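Cap5O (Staphylococcus aureus, PDB 3OJO) acts as an NAD-dependent UDP-N-acetyl-mannosamine dehydrogenase in the biosynthesis of capsular polysaccharide. Local coordinates at residues B[142-145]-B[150-153]; B[335-340]-B[380-385]. All blocks are in the same frame, centred on the assembly; numbering follows the deposited sequence.

Interaction 1: residues B[142-145]-B[150-153]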
loop_
_atom_site.group_PDB
_atom_site.type_symbol
_atom_site.label_atom_id
_atom_site.label_comp_id
_atom_site.label_asym_id
_atom_site.label_seq_id
_atom_site.Cartn_x
_atom_site.Cartn_y
_atom_site.Cartn_z
ATOM N N PRO B 142 -4.034 26.646 -21.519
ATOM C CA PRO B 142 -3.311 27.390 -22.578
ATOM C C PRO B 142 -3.971 27.416 -23.955
ATOM O O PRO B 142 -3.864 28.416 -24.663
ATOM C CB PRO B 142 -1.973 26.666 -22.663
ATOM C CG PRO B 142 -1.801 26.082 -21.318
ATOM C CD PRO B 142 -3.164 25.607 -20.941
ATOM N N VAL B 143 -4.635 26.320 -24.336
ATOM C CA VAL B 143 -5.342 26.186 -25.609
ATOM C C VAL B 143 -6.535 27.163 -25.632
ATOM O O VAL B 143 -6.743 27.862 -26.627
ATOM C CB VAL B 143 -5.757 24.709 -25.862
ATOM C CG1 VAL B 143 -6.729 24.579 -27.031
ATOM C CG2 VAL B 143 -4.530 23.834 -26.092
ATOM N N ILE B 144 -7.293 27.212 -24.528
ATOM C CA ILE B 144 -8.451 28.078 -24.405
ATOM C C ILE B 144 -8.035 29.544 -24.307
ATOM O O ILE B 144 -8.632 30.394 -24.965
ATOM C CB ILE B 144 -9.380 27.602 -23.258
ATOM C CG1 ILE B 144 -10.363 26.519 -23.764
ATOM C CG2 ILE B 144 -10.164 28.753 -22.698
ATOM C CD1 ILE B 144 -9.894 25.160 -23.755
ATOM N N GLU B 145 -6.981 29.833 -23.530
ATOM C CA GLU B 145 -6.459 31.194 -23.370
ATOM C C GLU B 145 -5.847 31.760 -24.660
ATOM O O GLU B 145 -5.804 32.979 -24.836
ATOM C CB GLU B 145 -5.520 31.296 -22.165
ATOM C CG GLU B 145 -6.307 31.463 -20.869
ATOM C CD GLU B 145 -5.519 31.501 -19.576
ATOM O OE1 GLU B 145 -4.426 30.892 -19.527
ATOM O OE2 GLU B 145 -6.001 32.131 -18.606
ATOM N N THR B 150 -10.658 33.956 -20.916
ATOM C CA THR B 150 -10.137 34.086 -19.552
ATOM C C THR B 150 -10.892 33.080 -18.680
ATOM O O THR B 150 -12.122 33.164 -18.556
ATOM C CB THR B 150 -10.201 35.559 -19.084
ATOM O OG1 THR B 150 -9.326 36.322 -19.918
ATOM C CG2 THR B 150 -9.791 35.746 -17.623
ATOM N N ILE B 151 -10.152 32.115 -18.116
ATOM C CA ILE B 151 -10.706 31.022 -17.301
ATOM C C ILE B 151 -11.233 31.546 -15.965
ATOM O O ILE B 151 -10.503 32.225 -15.238
ATOM C CB ILE B 151 -9.717 29.815 -17.187
ATOM C CG1 ILE B 151 -9.496 29.123 -18.554
ATOM C CG2 ILE B 151 -10.196 28.766 -16.169
ATOM C CD1 ILE B 151 -8.605 29.560 -19.334
ATOM N N GLY B 152 -12.504 31.256 -15.685
ATOM C CA GLY B 152 -13.182 31.707 -14.476
ATOM C C GLY B 152 -13.960 32.984 -14.699
ATOM O O GLY B 152 -14.730 33.407 -13.828
ATOM N N GLU B 153 -13.776 33.592 -15.890
ATOM C CA GLU B 153 -14.428 34.831 -16.301
ATOM C C GLU B 153 -15.310 34.590 -17.521
ATOM O O GLU B 153 -16.536 34.702 -17.417
ATOM C CB GLU B 153 -13.375 35.930 -16.569
ATOM C CG GLU B 153 -13.795 37.302 -16.072
ATOM C CD GLU B 153 -12.654 38.251 -15.769
ATOM O OE1 GLU B 153 -11.961 38.036 -14.747
ATOM O OE2 GLU B 153 -12.554 39.289 -16.462
#

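Interaction 2: residues B[335-340]-B[380-385]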
loop_
_atom_site.group_PDB
_atom_site.type_symbol
_atom_site.label_atom_id
_atom_site.label_comp_id
_atom_site.label_asym_id
_atom_site.label_seq_id
_atom_site.Cartn_x
_atom_site.Cartn_y
_atom_site.Cartn_z
ATOM N N SER B 335 -5.676 -6.630 -20.917
ATOM C CA SER B 335 -5.972 -7.747 -20.022
ATOM C C SER B 335 -4.753 -8.655 -19.772
ATOM O O SER B 335 -4.151 -9.180 -20.726
ATOM C CB SER B 335 -7.144 -8.552 -20.572
ATOM O OG SER B 335 -7.165 -9.890 -20.110
ATOM N N PRO B 336 -4.398 -8.895 -18.492
ATOM C CA PRO B 336 -3.291 -9.831 -18.214
ATOM C C PRO B 336 -3.670 -11.288 -18.572
ATOM O O PRO B 336 -2.813 -12.065 -18.970
ATOM C CB PRO B 336 -3.011 -9.618 -16.732
ATOM C CG PRO B 336 -4.324 -9.143 -16.153
ATOM C CD PRO B 336 -5.014 -8.378 -17.248
ATOM N N ALA B 337 -4.975 -11.631 -18.486
ATOM C CA ALA B 337 -5.555 -12.947 -18.825
ATOM C C ALA B 337 -5.393 -13.228 -20.340
ATOM O O ALA B 337 -5.025 -14.337 -20.726
ATOM C CB ALA B 337 -7.027 -12.981 -18.439
ATOM N N PHE B 338 -5.623 -12.203 -21.184
ATOM C CA PHE B 338 -5.443 -12.322 -22.624
ATOM C C PHE B 338 -3.977 -12.408 -22.935
ATOM O O PHE B 338 -3.605 -13.164 -23.826
ATOM C CB PHE B 338 -6.083 -11.157 -23.399
ATOM C CG PHE B 338 -6.079 -11.448 -24.876
ATOM C CD1 PHE B 338 -7.074 -12.232 -25.450
ATOM C CD2 PHE B 338 -5.028 -11.026 -25.682
ATOM C CE1 PHE B 338 -7.050 -12.539 -26.809
ATOM C CE2 PHE B 338 -4.983 -11.375 -27.036
ATOM C CZ PHE B 338 -6.000 -12.119 -27.587
ATOM N N ASP B 339 -3.137 -11.632 -22.214
ATOM C CA ASP B 339 -1.682 -11.651 -22.375
ATOM C C ASP B 339 -1.095 -13.038 -22.163
ATOM O O ASP B 339 -0.244 -13.467 -22.946
ATOM C CB ASP B 339 -1.034 -10.617 -21.463
ATOM C CG ASP B 339 -1.202 -9.205 -21.988
ATOM O OD1 ASP B 339 -0.575 -8.277 -21.415
ATOM O OD2 ASP B 339 -1.936 -9.025 -22.989
ATOM N N ILE B 340 -1.654 -13.782 -21.182
ATOM C CA ILE B 340 -1.265 -15.157 -20.849
ATOM C C ILE B 340 -1.671 -16.087 -21.984
ATOM O O ILE B 340 -0.839 -16.867 -22.446
ATOM C CB ILE B 340 -1.794 -15.612 -19.445
ATOM C CG1 ILE B 340 -1.133 -14.779 -18.317
ATOM C CG2 ILE B 340 -1.539 -17.100 -19.202
ATOM C CD1 ILE B 340 -1.896 -14.624 -17.052
ATOM N N ILE B 380 -7.410 -20.717 -14.436
ATOM C CA ILE B 380 -8.336 -19.630 -14.100
ATOM C C ILE B 380 -7.627 -18.253 -13.959
ATOM O O ILE B 380 -6.858 -18.014 -13.024
ATOM C CB ILE B 380 -9.323 -19.963 -12.966
ATOM C CG1 ILE B 380 -9.846 -21.401 -13.108
ATOM C CG2 ILE B 380 -10.457 -18.926 -12.940
ATOM C CD1 ILE B 380 -10.895 -21.781 -12.175
ATOM N N LEU B 381 -7.918 -17.365 -14.918
ATOM C CA LEU B 381 -7.316 -16.038 -15.060
ATOM C C LEU B 381 -8.258 -14.858 -14.833
ATOM O O LEU B 381 -7.765 -13.736 -14.684
ATOM C CB LEU B 381 -6.602 -15.903 -16.417
ATOM C CG LEU B 381 -5.604 -16.974 -16.823
ATOM C CD1 LEU B 381 -5.122 -16.713 -18.191
ATOM C CD2 LEU B 381 -4.435 -17.063 -15.841
ATOM N N SER B 382 -9.595 -15.113 -14.738
ATOM C CA SER B 382 -10.624 -14.094 -14.449
ATOM C C SER B 382 -11.538 -14.536 -13.317
ATOM O O SER B 382 -11.804 -15.724 -13.191
ATOM C CB SER B 382 -11.442 -13.763 -15.692
ATOM O OG SER B 382 -10.590 -13.280 -16.720
ATOM N N ASP B 383 -12.001 -13.595 -12.490
ATOM C CA ASP B 383 -12.885 -13.902 -11.363
ATOM C C ASP B 383 -14.398 -13.734 -11.707
ATOM O O ASP B 383 -15.157 -13.076 -10.984
ATOM C CB ASP B 383 -12.454 -13.154 -10.070
ATOM C CG ASP B 383 -12.456 -11.633 -10.130
ATOM O OD1 ASP B 383 -12.684 -11.074 -11.231
ATOM O OD2 ASP B 383 -12.199 -11.004 -9.090
ATOM N N HIS B 384 -14.824 -14.370 -12.816
ATOM C CA HIS B 384 -16.209 -14.384 -13.260
ATOM C C HIS B 384 -17.067 -15.132 -12.246
ATOM O O HIS B 384 -16.640 -16.170 -11.738
ATOM C CB HIS B 384 -16.324 -15.059 -14.630
ATOM C CG HIS B 384 -15.663 -14.308 -15.736
ATOM N ND1 HIS B 384 -15.852 -12.949 -15.898
ATOM C CD2 HIS B 384 -14.882 -14.764 -16.737
ATOM C CE1 HIS B 384 -15.157 -12.611 -16.967
ATOM N NE2 HIS B 384 -14.558 -13.670 -17.511
ATOM N N SER B 385 -18.269 -14.595 -11.943
ATOM C CA SER B 385 -19.245 -15.160 -10.993
ATOM C C SER B 385 -19.534 -16.636 -11.251
ATOM O O SER B 385 -19.645 -17.415 -10.302
ATOM C CB SER B 385 -20.539 -14.360 -11.033
ATOM O OG SER B 385 -20.369 -13.115 -10.376
#

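Interaction 1: residues B[142-145]-B[150-153]
With CG1 of Ile151 set anti to its own carbonyl carbon (chi1 -66°) and CD1 then turned about a right angle around the next bond (chi2 87°), the tip of this isoleucine reaches back to Ile144 and Glu145 at the end of the helix that precedes it. The Ile144 partner is a methyl branch: CG2, anti to its backbone nitrogen, lies 3.8 Å from Ile151 CD1, while the longer arm of Ile144 heads elsewhere. Glu145 presents its aliphatic part instead. Its chain, extended beyond CG, passes across the isoleucine at about a right angle, and CG comes within 3.4 Å of Ile151 CD1. That value is tight for two carbons, and the CG1-CD1 bond of Ile151 is itself modelled short, so the closeness is doubtful in detail. No hydrogen bond crosses the contact; Glu145 OE2 is 4.2 Å from Ile151 N, too far for one. Ile151 occupies the second position of a type II beta turn, with Gly152 third at positive phi, closed by the bond from Glu153 N to Thr150 O (3.2 Å). The case illustrates how an apolar residue a few positions past a helix can pack back on its last turn. Helix 135-145 here joins the parallel neighbours 124-127 and 156-159, a beta-alpha-beta crossover of the Rossmann-type NAD-binding domain. Leu112 of helix 106-115, together with Phe149 and Ile155, packs against Ile144, and Ile151 rests on Val183, just past strand 178-182.

Interaction 2: residues B[335-340]-B[380-385]
This is a buried apolar contact between the N-terminal end of helix 336-346 and the loop that leaves the C-terminal end of strand 377-380, within the family's UDP-binding domain. Leu381 carries it, gripping the helix at two levels. Nearer the backbone, its CB meets the methyl of Ala337, CB to CB 3.6 Å, and here the two chains come closest, with their CA atoms 5.2 Å apart. Farther out, with CG anti to the carbonyl carbon (chi1 -51°), Leu381 CD1 lies 3.5 Å from Ala337 O and also touches CB and CG2 of Ile340, whereas Leu381 CD2 meets Ile340 CD1 at 3.7 Å. The two side chains cross obliquely, the leucine methyls lying side by side against one flank of the isoleucine, CD1 near its root and CD2 near its tip. Small size lets Ala337 bring the backbones together; the longer Ile340 fills in about one turn on.

Polar groups close by are satisfied without bonding across the contact. Ser335 is the N-cap: its OG accepts from Phe338 N at 3.0 Å, with an N-H...O angle of 160°, and also bonds Leu323 O. Ser382 OG, though 4.0 Å from Ala337 CB, bonds Thr324 O. Ser382 CB sits over one face of the His384 ring, toward the rim, and that ring is fixed at both nitrogens, ND1 by Asp328 N and NE2 by Asp356 OD1.

Helix 286-312 closes the apolar patch, its Val302 touching both Ile340 and Leu381. The contact sits at the C-terminal edge of the five-stranded parallel sheet, where the Leu381 backbone hydrogen-bonds with that of Phe321 and its side chain packs on Val320. Helix 336-346 links parallel neighbours 317-321 and 351-355 in a beta-alpha-beta crossover; Leu381 follows the strand on the other side of 317-321.

How the interactions relate
Followed from the N terminus, the chain passes through strand 124-127 and helix 135-145 before interaction 1 closes a short loop of four residues, 146-149, on the way to strand 156-159. It then completes the first sheet with strands 178-182 and 203-207, runs through the long helices 208-238 and 286-312, and enters the second sheet. Interaction 2 closes a wider loop of 39 residues that includes the rest of helix 336-346, strand 351-355, helix 368-372 and most of strand 377-380. The two are in series, neither nested nor crossed. They lie on opposite sides of the chain's centre, centres 44 Å apart, and illustrate local and longer-range closure in two separate alpha/beta domains.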